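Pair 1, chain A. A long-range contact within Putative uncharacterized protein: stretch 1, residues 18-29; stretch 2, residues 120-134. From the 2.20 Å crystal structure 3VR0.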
# COMPACT_ATOMS: atom_id res chain seq x y z
N LYS A 18 12.57 -6.42 -9.76
CA LYS A 18 11.09 -6.47 -9.65
C LYS A 18 10.79 -7.05 -8.30
O LYS A 18 9.66 -6.99 -7.80
CB LYS A 18 10.49 -7.38 -10.73
CG LYS A 18 10.68 -6.86 -12.17
CD LYS A 18 9.57 -7.38 -13.11
CE LYS A 18 10.00 -7.34 -14.58
NZ LYS A 18 9.13 -8.23 -15.43
N GLU A 19 11.83 -7.63 -7.71
CA GLU A 19 11.74 -8.20 -6.41
C GLU A 19 13.08 -8.10 -5.70
O GLU A 19 14.08 -7.72 -6.28
CB GLU A 19 11.16 -9.64 -6.45
CG GLU A 19 12.12 -10.78 -6.86
CD GLU A 19 11.46 -12.20 -6.76
OE1 GLU A 19 10.35 -12.41 -7.33
OE2 GLU A 19 12.05 -13.10 -6.11
N THR A 20 13.06 -8.42 -4.43
CA THR A 20 14.22 -8.45 -3.60
C THR A 20 15.34 -9.29 -4.25
O THR A 20 15.12 -10.41 -4.68
CB THR A 20 13.81 -8.96 -2.23
OG1 THR A 20 12.82 -8.07 -1.69
CG2 THR A 20 14.97 -9.04 -1.29
N THR A 21 16.53 -8.71 -4.33
CA THR A 21 17.67 -9.31 -5.01
C THR A 21 18.86 -9.50 -4.05
O THR A 21 19.23 -8.60 -3.29
CB THR A 21 18.11 -8.37 -6.19
OG1 THR A 21 17.01 -8.25 -7.13
CG2 THR A 21 19.32 -8.96 -6.98
N ILE A 22 19.50 -10.67 -4.13
CA ILE A 22 20.74 -10.93 -3.45
C ILE A 22 21.88 -11.07 -4.46
O ILE A 22 21.81 -11.89 -5.37
CB ILE A 22 20.64 -12.19 -2.55
CG1 ILE A 22 19.48 -12.01 -1.57
CG2 ILE A 22 22.02 -12.45 -1.86
CD1 ILE A 22 19.18 -13.15 -0.73
N VAL A 23 22.90 -10.25 -4.28
CA VAL A 23 24.09 -10.24 -5.06
C VAL A 23 25.12 -11.03 -4.23
O VAL A 23 25.40 -10.68 -3.07
CB VAL A 23 24.61 -8.79 -5.22
CG1 VAL A 23 25.88 -8.77 -6.06
CG2 VAL A 23 23.54 -7.87 -5.86
N VAL A 24 25.68 -12.10 -4.83
CA VAL A 24 26.49 -13.07 -4.09
C VAL A 24 27.89 -13.00 -4.64
O VAL A 24 28.08 -13.19 -5.82
CB VAL A 24 25.96 -14.47 -4.24
CG1 VAL A 24 26.84 -15.51 -3.41
CG2 VAL A 24 24.49 -14.51 -3.87
N TYR A 25 28.87 -12.70 -3.78
CA TYR A 25 30.23 -12.48 -4.24
C TYR A 25 31.00 -13.78 -4.45
O TYR A 25 31.74 -13.88 -5.42
CB TYR A 25 30.96 -11.48 -3.32
CG TYR A 25 30.22 -10.15 -3.35
CD1 TYR A 25 29.97 -9.50 -4.58
CD2 TYR A 25 29.75 -9.55 -2.17
CE1 TYR A 25 29.28 -8.29 -4.63
CE2 TYR A 25 29.06 -8.36 -2.20
CZ TYR A 25 28.82 -7.73 -3.43
OH TYR A 25 28.14 -6.53 -3.48
N GLU A 26 30.79 -14.76 -3.56
CA GLU A 26 31.38 -16.10 -3.67
C GLU A 26 30.50 -17.06 -2.90
O GLU A 26 29.71 -16.66 -2.04
CB GLU A 26 32.80 -16.09 -3.04
CG GLU A 26 32.75 -15.76 -1.52
CD GLU A 26 34.06 -16.00 -0.78
OE1 GLU A 26 34.71 -17.04 -1.03
OE2 GLU A 26 34.44 -15.11 0.03
N ARG A 27 30.70 -18.33 -3.15
CA ARG A 27 30.14 -19.39 -2.37
C ARG A 27 31.13 -19.91 -1.33
O ARG A 27 32.03 -20.72 -1.66
CB ARG A 27 29.77 -20.54 -3.27
CG ARG A 27 28.96 -20.11 -4.50
CD ARG A 27 27.72 -21.00 -4.47
NE ARG A 27 26.63 -20.12 -4.76
CZ ARG A 27 25.39 -20.34 -4.41
NH1 ARG A 27 25.07 -21.42 -3.71
NH2 ARG A 27 24.51 -19.42 -4.73
N PRO A 28 30.92 -19.55 -0.07
CA PRO A 28 31.86 -19.94 0.99
C PRO A 28 31.80 -21.41 1.29
O PRO A 28 30.77 -22.13 1.06
CB PRO A 28 31.40 -19.10 2.21
CG PRO A 28 30.51 -17.96 1.58
CD PRO A 28 29.82 -18.71 0.45
N ASP A 29 32.92 -21.85 1.82
CA ASP A 29 33.17 -23.23 2.12
C ASP A 29 32.61 -23.48 3.51
O ASP A 29 33.38 -23.60 4.50
CB ASP A 29 34.70 -23.50 2.06
CG ASP A 29 35.04 -24.94 2.43
OD1 ASP A 29 34.12 -25.77 2.34
OD2 ASP A 29 36.20 -25.23 2.78
N PHE A 120 7.56 -10.32 4.34
CA PHE A 120 7.52 -11.73 4.06
C PHE A 120 8.42 -12.05 2.88
O PHE A 120 9.08 -13.07 2.87
CB PHE A 120 6.10 -12.25 3.78
CG PHE A 120 5.24 -12.39 5.03
CD1 PHE A 120 5.13 -13.62 5.68
CD2 PHE A 120 4.59 -11.28 5.57
CE1 PHE A 120 4.36 -13.73 6.84
CE2 PHE A 120 3.84 -11.38 6.71
CZ PHE A 120 3.72 -12.60 7.35
N GLU A 121 8.37 -11.20 1.84
CA GLU A 121 9.18 -11.39 0.68
C GLU A 121 10.68 -11.29 0.98
O GLU A 121 11.41 -12.10 0.50
CB GLU A 121 8.89 -10.34 -0.37
CG GLU A 121 9.14 -10.89 -1.71
CD GLU A 121 9.63 -9.87 -2.66
OE1 GLU A 121 10.67 -9.24 -2.36
OE2 GLU A 121 8.98 -9.71 -3.71
N VAL A 122 11.11 -10.29 1.76
CA VAL A 122 12.53 -10.17 2.13
C VAL A 122 12.97 -11.40 3.00
O VAL A 122 13.97 -12.08 2.68
CB VAL A 122 12.82 -8.83 2.85
CG1 VAL A 122 14.25 -8.84 3.54
CG2 VAL A 122 12.67 -7.66 1.89
N ALA A 123 12.23 -11.69 4.06
CA ALA A 123 12.50 -12.88 4.90
C ALA A 123 12.58 -14.20 4.11
O ALA A 123 13.43 -15.05 4.36
CB ALA A 123 11.43 -13.01 5.95
N GLY A 124 11.64 -14.39 3.19
CA GLY A 124 11.59 -15.54 2.33
C GLY A 124 12.85 -15.63 1.44
O GLY A 124 13.43 -16.73 1.33
N LYS A 125 13.26 -14.52 0.81
CA LYS A 125 14.50 -14.53 0.00
C LYS A 125 15.73 -14.83 0.87
O LYS A 125 16.61 -15.57 0.45
CB LYS A 125 14.75 -13.19 -0.71
CG LYS A 125 13.88 -12.97 -1.95
CD LYS A 125 14.33 -13.83 -3.17
CE LYS A 125 15.80 -13.65 -3.50
NZ LYS A 125 16.11 -14.39 -4.77
N MET A 126 15.80 -14.24 2.06
CA MET A 126 16.90 -14.59 3.00
C MET A 126 16.91 -16.07 3.31
O MET A 126 18.00 -16.66 3.34
CB MET A 126 16.82 -13.85 4.32
CG MET A 126 17.02 -12.38 4.17
SD MET A 126 17.04 -11.58 5.81
CE MET A 126 17.43 -9.94 5.19
N LEU A 127 15.73 -16.65 3.56
CA LEU A 127 15.70 -18.07 3.85
C LEU A 127 16.09 -18.91 2.62
O LEU A 127 16.76 -19.91 2.83
CB LEU A 127 14.37 -18.58 4.44
CG LEU A 127 14.12 -17.92 5.82
CD1 LEU A 127 12.69 -18.02 6.21
CD2 LEU A 127 15.02 -18.46 6.95
N ASP A 128 15.66 -18.54 1.40
CA ASP A 128 16.01 -19.34 0.21
C ASP A 128 17.54 -19.34 0.05
O ASP A 128 18.13 -20.32 -0.37
CB ASP A 128 15.41 -18.79 -1.12
CG ASP A 128 13.86 -18.83 -1.16
OD1 ASP A 128 13.19 -19.57 -0.40
OD2 ASP A 128 13.30 -18.08 -1.98
N PHE A 129 18.15 -18.21 0.30
CA PHE A 129 19.56 -18.07 0.08
C PHE A 129 20.37 -18.94 1.09
O PHE A 129 21.25 -19.68 0.72
CB PHE A 129 19.92 -16.59 0.20
CG PHE A 129 21.39 -16.32 0.07
CD1 PHE A 129 22.11 -16.75 -1.07
CD2 PHE A 129 22.07 -15.69 1.11
CE1 PHE A 129 23.49 -16.50 -1.18
CE2 PHE A 129 23.47 -15.42 1.00
CZ PHE A 129 24.18 -15.84 -0.14
N VAL A 130 20.01 -18.85 2.37
CA VAL A 130 20.72 -19.50 3.44
C VAL A 130 20.57 -21.05 3.39
O VAL A 130 21.50 -21.80 3.72
CB VAL A 130 20.27 -18.74 4.70
CG1 VAL A 130 19.44 -19.51 5.68
CG2 VAL A 130 21.26 -17.70 5.20
N GLN A 131 19.41 -21.52 2.94
CA GLN A 131 19.21 -22.93 2.68
C GLN A 131 20.08 -23.48 1.52
O GLN A 131 20.33 -24.67 1.47
CB GLN A 131 17.74 -23.24 2.39
CG GLN A 131 16.80 -23.19 3.61
CD GLN A 131 15.38 -23.60 3.20
OE1 GLN A 131 14.69 -22.88 2.46
NE2 GLN A 131 14.95 -24.75 3.67
N GLU A 132 20.54 -22.64 0.61
CA GLU A 132 21.49 -23.13 -0.39
C GLU A 132 22.76 -23.65 0.26
O GLU A 132 23.44 -24.44 -0.36
CB GLU A 132 21.83 -22.09 -1.44
CG GLU A 132 20.62 -21.64 -2.24
CD GLU A 132 20.98 -20.58 -3.24
OE1 GLU A 132 22.20 -20.26 -3.44
OE2 GLU A 132 20.03 -20.07 -3.85
N PHE A 133 23.06 -23.24 1.50
CA PHE A 133 24.29 -23.66 2.21
C PHE A 133 24.02 -24.73 3.23
O PHE A 133 24.86 -25.05 4.05
CB PHE A 133 25.00 -22.44 2.81
CG PHE A 133 25.41 -21.48 1.77
CD1 PHE A 133 26.62 -21.65 1.07
CD2 PHE A 133 24.53 -20.45 1.37
CE1 PHE A 133 26.95 -20.77 0.01
CE2 PHE A 133 24.87 -19.57 0.35
CZ PHE A 133 26.08 -19.73 -0.33
N GLY A 134 22.81 -25.29 3.18
CA GLY A 134 22.43 -26.32 4.11
C GLY A 134 21.95 -25.80 5.47
O GLY A 134 21.86 -26.59 6.38
O HOH W 1 18.66 -12.53 -6.28

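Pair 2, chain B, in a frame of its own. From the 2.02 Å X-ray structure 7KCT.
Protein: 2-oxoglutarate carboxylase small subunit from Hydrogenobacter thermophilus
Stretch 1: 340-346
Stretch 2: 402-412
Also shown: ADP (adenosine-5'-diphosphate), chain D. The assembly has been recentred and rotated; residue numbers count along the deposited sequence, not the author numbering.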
# COMPACT_ATOMS: atom_id res chain seq x y z
N GLY B 340 -6.81 -14.87 1.90
CA GLY B 340 -5.39 -14.84 1.63
C GLY B 340 -4.53 -14.75 2.87
O GLY B 340 -4.89 -15.14 3.98
N TYR B 341 -3.33 -14.22 2.66
CA TYR B 341 -2.29 -14.23 3.67
C TYR B 341 -1.58 -12.88 3.69
O TYR B 341 -1.35 -12.30 2.64
CB TYR B 341 -1.25 -15.32 3.36
CG TYR B 341 -1.76 -16.72 3.52
CD1 TYR B 341 -2.37 -17.38 2.47
CD2 TYR B 341 -1.66 -17.37 4.73
CE1 TYR B 341 -2.86 -18.66 2.62
CE2 TYR B 341 -2.15 -18.66 4.90
CZ TYR B 341 -2.76 -19.29 3.85
OH TYR B 341 -3.24 -20.57 4.01
N SER B 342 -1.20 -12.44 4.89
CA SER B 342 -0.55 -11.17 5.12
C SER B 342 0.56 -11.37 6.12
O SER B 342 0.43 -12.15 7.07
CB SER B 342 -1.59 -10.14 5.59
OG SER B 342 -0.98 -8.92 5.97
N ILE B 343 1.66 -10.68 5.90
CA ILE B 343 2.84 -10.75 6.74
C ILE B 343 3.25 -9.32 7.05
O ILE B 343 3.25 -8.46 6.16
CB ILE B 343 3.99 -11.50 6.03
CG1 ILE B 343 3.58 -12.87 5.53
CG2 ILE B 343 5.17 -11.70 6.95
CD1 ILE B 343 4.68 -13.60 4.71
N GLU B 344 3.63 -9.08 8.30
CA GLU B 344 4.18 -7.84 8.78
C GLU B 344 5.56 -8.07 9.35
O GLU B 344 5.77 -8.97 10.17
CB GLU B 344 3.27 -7.19 9.86
CG GLU B 344 3.97 -6.05 10.66
CD GLU B 344 3.06 -5.33 11.66
OE1 GLU B 344 3.19 -5.48 12.91
OE2 GLU B 344 2.21 -4.57 11.19
N CYS B 345 6.49 -7.19 8.99
CA CYS B 345 7.82 -7.20 9.56
C CYS B 345 8.06 -5.86 10.24
O CYS B 345 7.77 -4.81 9.66
CB CYS B 345 8.88 -7.49 8.51
SG CYS B 345 8.79 -9.11 7.75
N ARG B 346 8.57 -5.91 11.46
CA ARG B 346 8.94 -4.71 12.19
C ARG B 346 10.33 -4.31 11.76
O ARG B 346 11.27 -5.11 11.88
CB ARG B 346 8.90 -4.94 13.70
CG ARG B 346 7.57 -5.49 14.13
CD ARG B 346 7.35 -5.19 15.57
NE ARG B 346 6.13 -5.80 16.08
CZ ARG B 346 5.72 -5.62 17.31
NH1 ARG B 346 6.44 -4.83 18.10
NH2 ARG B 346 4.63 -6.24 17.76
N PRO B 402 -2.63 -13.75 -2.27
CA PRO B 402 -3.65 -14.82 -2.15
C PRO B 402 -3.08 -16.10 -1.56
O PRO B 402 -3.80 -16.83 -0.87
CB PRO B 402 -4.14 -15.03 -3.60
CG PRO B 402 -3.60 -13.80 -4.39
CD PRO B 402 -2.31 -13.45 -3.67
N LEU B 403 -1.80 -16.37 -1.77
CA LEU B 403 -1.17 -17.60 -1.32
C LEU B 403 0.01 -17.28 -0.41
O LEU B 403 0.66 -16.24 -0.58
CB LEU B 403 -0.65 -18.44 -2.49
CG LEU B 403 -1.64 -18.73 -3.62
CD1 LEU B 403 -0.95 -19.35 -4.83
CD2 LEU B 403 -2.78 -19.64 -3.12
N TRP B 404 0.32 -18.21 0.49
CA TRP B 404 1.40 -18.03 1.47
C TRP B 404 2.76 -17.77 0.80
O TRP B 404 3.51 -16.87 1.21
CB TRP B 404 1.48 -19.28 2.38
CG TRP B 404 2.71 -19.32 3.19
CD1 TRP B 404 3.75 -20.21 3.06
CD2 TRP B 404 3.05 -18.46 4.28
NE1 TRP B 404 4.74 -19.91 3.97
CE2 TRP B 404 4.33 -18.86 4.75
CE3 TRP B 404 2.42 -17.38 4.89
CZ2 TRP B 404 4.98 -18.20 5.77
CZ3 TRP B 404 3.06 -16.74 5.91
CH2 TRP B 404 4.34 -17.14 6.33
N GLU B 405 3.11 -18.61 -0.18
CA GLU B 405 4.41 -18.53 -0.84
C GLU B 405 4.60 -17.19 -1.57
O GLU B 405 5.71 -16.67 -1.63
CB GLU B 405 4.58 -19.69 -1.84
CG GLU B 405 4.67 -21.09 -1.24
CD GLU B 405 3.31 -21.70 -0.86
OE1 GLU B 405 2.23 -21.17 -1.26
OE2 GLU B 405 3.34 -22.73 -0.14
N VAL B 406 3.54 -16.67 -2.18
CA VAL B 406 3.60 -15.38 -2.86
C VAL B 406 3.75 -14.27 -1.84
O VAL B 406 4.40 -13.25 -2.11
CB VAL B 406 2.35 -15.21 -3.74
CG1 VAL B 406 2.41 -13.89 -4.58
CG2 VAL B 406 2.16 -16.50 -4.61
N ALA B 407 3.15 -14.43 -0.65
CA ALA B 407 3.28 -13.43 0.40
C ALA B 407 4.72 -13.35 0.88
O ALA B 407 5.27 -12.26 1.06
CB ALA B 407 2.33 -13.76 1.55
N VAL B 408 5.35 -14.51 1.08
CA VAL B 408 6.76 -14.54 1.45
C VAL B 408 7.63 -13.88 0.38
O VAL B 408 8.52 -13.07 0.70
CB VAL B 408 7.20 -16.00 1.70
CG1 VAL B 408 8.68 -16.04 2.02
CG2 VAL B 408 6.41 -16.62 2.85
N ASP B 409 7.40 -14.24 -0.89
CA ASP B 409 8.17 -13.68 -2.00
C ASP B 409 7.96 -12.17 -2.09
O ASP B 409 8.91 -11.40 -2.24
CB ASP B 409 7.76 -14.33 -3.33
CG ASP B 409 8.05 -15.84 -3.39
OD1 ASP B 409 9.00 -16.35 -2.75
OD2 ASP B 409 7.34 -16.53 -4.14
N ARG B 410 6.71 -11.73 -1.89
CA ARG B 410 6.41 -10.31 -1.95
C ARG B 410 7.10 -9.56 -0.82
O ARG B 410 7.59 -8.45 -1.02
CB ARG B 410 4.89 -10.11 -1.89
CG ARG B 410 4.45 -8.65 -1.83
CD ARG B 410 2.97 -8.62 -2.27
NE ARG B 410 2.93 -8.85 -3.71
CZ ARG B 410 1.91 -9.33 -4.40
NH1 ARG B 410 0.80 -9.72 -3.79
NH2 ARG B 410 2.02 -9.46 -5.71
N MET B 411 7.15 -10.14 0.39
CA MET B 411 7.82 -9.48 1.51
C MET B 411 9.34 -9.46 1.33
O MET B 411 9.99 -8.44 1.62
CB MET B 411 7.45 -10.18 2.83
CG MET B 411 8.20 -9.65 4.04
SD MET B 411 7.81 -7.93 4.52
CE MET B 411 6.22 -8.16 5.28
N ARG B 412 9.94 -10.59 0.96
CA ARG B 412 11.37 -10.59 0.63
C ARG B 412 11.72 -9.46 -0.36
O ARG B 412 12.69 -8.74 -0.18
CB ARG B 412 11.75 -11.93 0.03
CG ARG B 412 13.27 -12.12 -0.26
CD ARG B 412 13.57 -13.25 -1.26
NE ARG B 412 12.93 -13.06 -2.58
CZ ARG B 412 11.97 -13.84 -3.08
NH1 ARG B 412 11.51 -14.86 -2.39
NH2 ARG B 412 11.46 -13.61 -4.29
PB ADP D . 2.13 -5.49 20.80
O1B ADP D . 1.26 -4.32 20.38
O2B ADP D . 2.07 -6.82 20.09
O3B ADP D . 2.41 -5.59 22.26
PA ADP D . 4.88 -4.69 21.43
O1A ADP D . 6.16 -4.03 21.04
O2A ADP D . 4.74 -5.60 22.64
O3A ADP D . 3.87 -5.11 20.28
O5' ADP D . 4.04 -3.11 22.27
C5' ADP D . 4.60 -1.84 21.72
C4' ADP D . 4.92 -0.84 22.73
O4' ADP D . 4.18 -0.92 23.93
C3' ADP D . 6.49 -1.18 23.04
O3' ADP D . 7.13 -0.03 23.23
C2' ADP D . 6.23 -2.03 24.35
O2' ADP D . 7.24 -1.91 25.24
C1' ADP D . 5.08 -1.15 24.91
N9 ADP D . 4.14 -1.87 25.87
C8 ADP D . 3.46 -3.10 25.70
N7 ADP D . 2.72 -3.46 26.78
C5 ADP D . 2.89 -2.41 27.66
C6 ADP D . 2.38 -2.21 28.95
N6 ADP D . 1.54 -3.14 29.53
N1 ADP D . 2.70 -1.07 29.65
C2 ADP D . 3.57 -0.21 29.00
N3 ADP D . 4.14 -0.27 27.77
C4 ADP D . 3.77 -1.41 27.12

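Pair 1 ties its two stretches together with hydrogen bonds from Thr A20 to Glu A121, whereas pair 2 has no hydrogen bond at the matching positions and relies mainly on apolar packing, with a CA-H...O contact from Gly B340 CA to Pro B402 O at 3.6 Å. The difference is sharpest at the first matched positions facing each other, Thr A20 with Glu A121 and Tyr B341 with Leu B403. In pair 1, Glu A121 reaches toward the other stretch and accepts two hydrogen bonds at one carboxylate oxygen: Thr A20 OG1 lies 2.5 Å from Glu A121 OE1, and Thr A20 N lies 3.3 Å from the same Glu A121 OE1. A small, hydroxyl-bearing threonine suits this place because its side chain and its backbone can present donors to a single acceptor. In pair 2, Leu B403 occupies the N-cap position; its CA-to-CB bond points away from the other stretch, and its apolar side chain offers no acceptor. The broad ring of Tyr B341 packs here instead. Trp B404 CB sits over the face of that ring, 4.2 Å from the Tyr B341 ring centroid, and Tyr B341 CD1 comes within 3.4 Å of Trp B404 N.

Beneath these differences the backbones agree closely. Fourteen central residues superpose with an RMSD of 0.9 Å, and in both pairs strand and helix run in roughly the same direction, at 31° in pair 1 and 30° in pair 2. The axes approach to 9.5 Å in pair 1 and 7.9 Å in pair 2. In both pairs alternate side chains point toward the helix: Thr A20, just before the strand, then Ile A22 and Val A24, match Tyr B341, Ile B343 and Cys B345. On the helices, Lys A125 and Phe A129 match Ala B407 and Met B411, one turn apart and both directed toward the strand.

The isoleucine is common to both, with the same m, t rotamer, which extends CD1 to the helix. Ile A22 CD1 is 3.6 Å from Phe A129 CB, while Ile A22 CG2 rests over the phenyl face, 4.1 Å from the Phe A129 ring centroid. Ile B343 CD1 instead meets a small methyl and an indole, 3.9 Å from Ala B407 CB and 3.7 Å from Trp B404 CZ3. At the place matching this alanine, Lys A125 packs its aliphatic chain against Thr A20, with Lys A125 CE 3.5 Å from Thr A20 O. A water accepts a hydrogen bond from Ile A22 N (3.0 Å to the water oxygen) and a weak one from Lys A125 NZ (3.5 Å).

A turn later, a rigid ring and a flexible thioether do the same job. Phe A129 CE1 packs 3.5 Å from Val A24 CG2; Met B411, bent by p values at chi2 and chi3, brings its SD 3.6 Å from Cys B345 SG and its CE 3.1 Å from Ile B343 O.

Beyond the matched positions, pair 1 has a salt bridge, with Arg A27 NH2 2.8 Å from Glu A132 OE1.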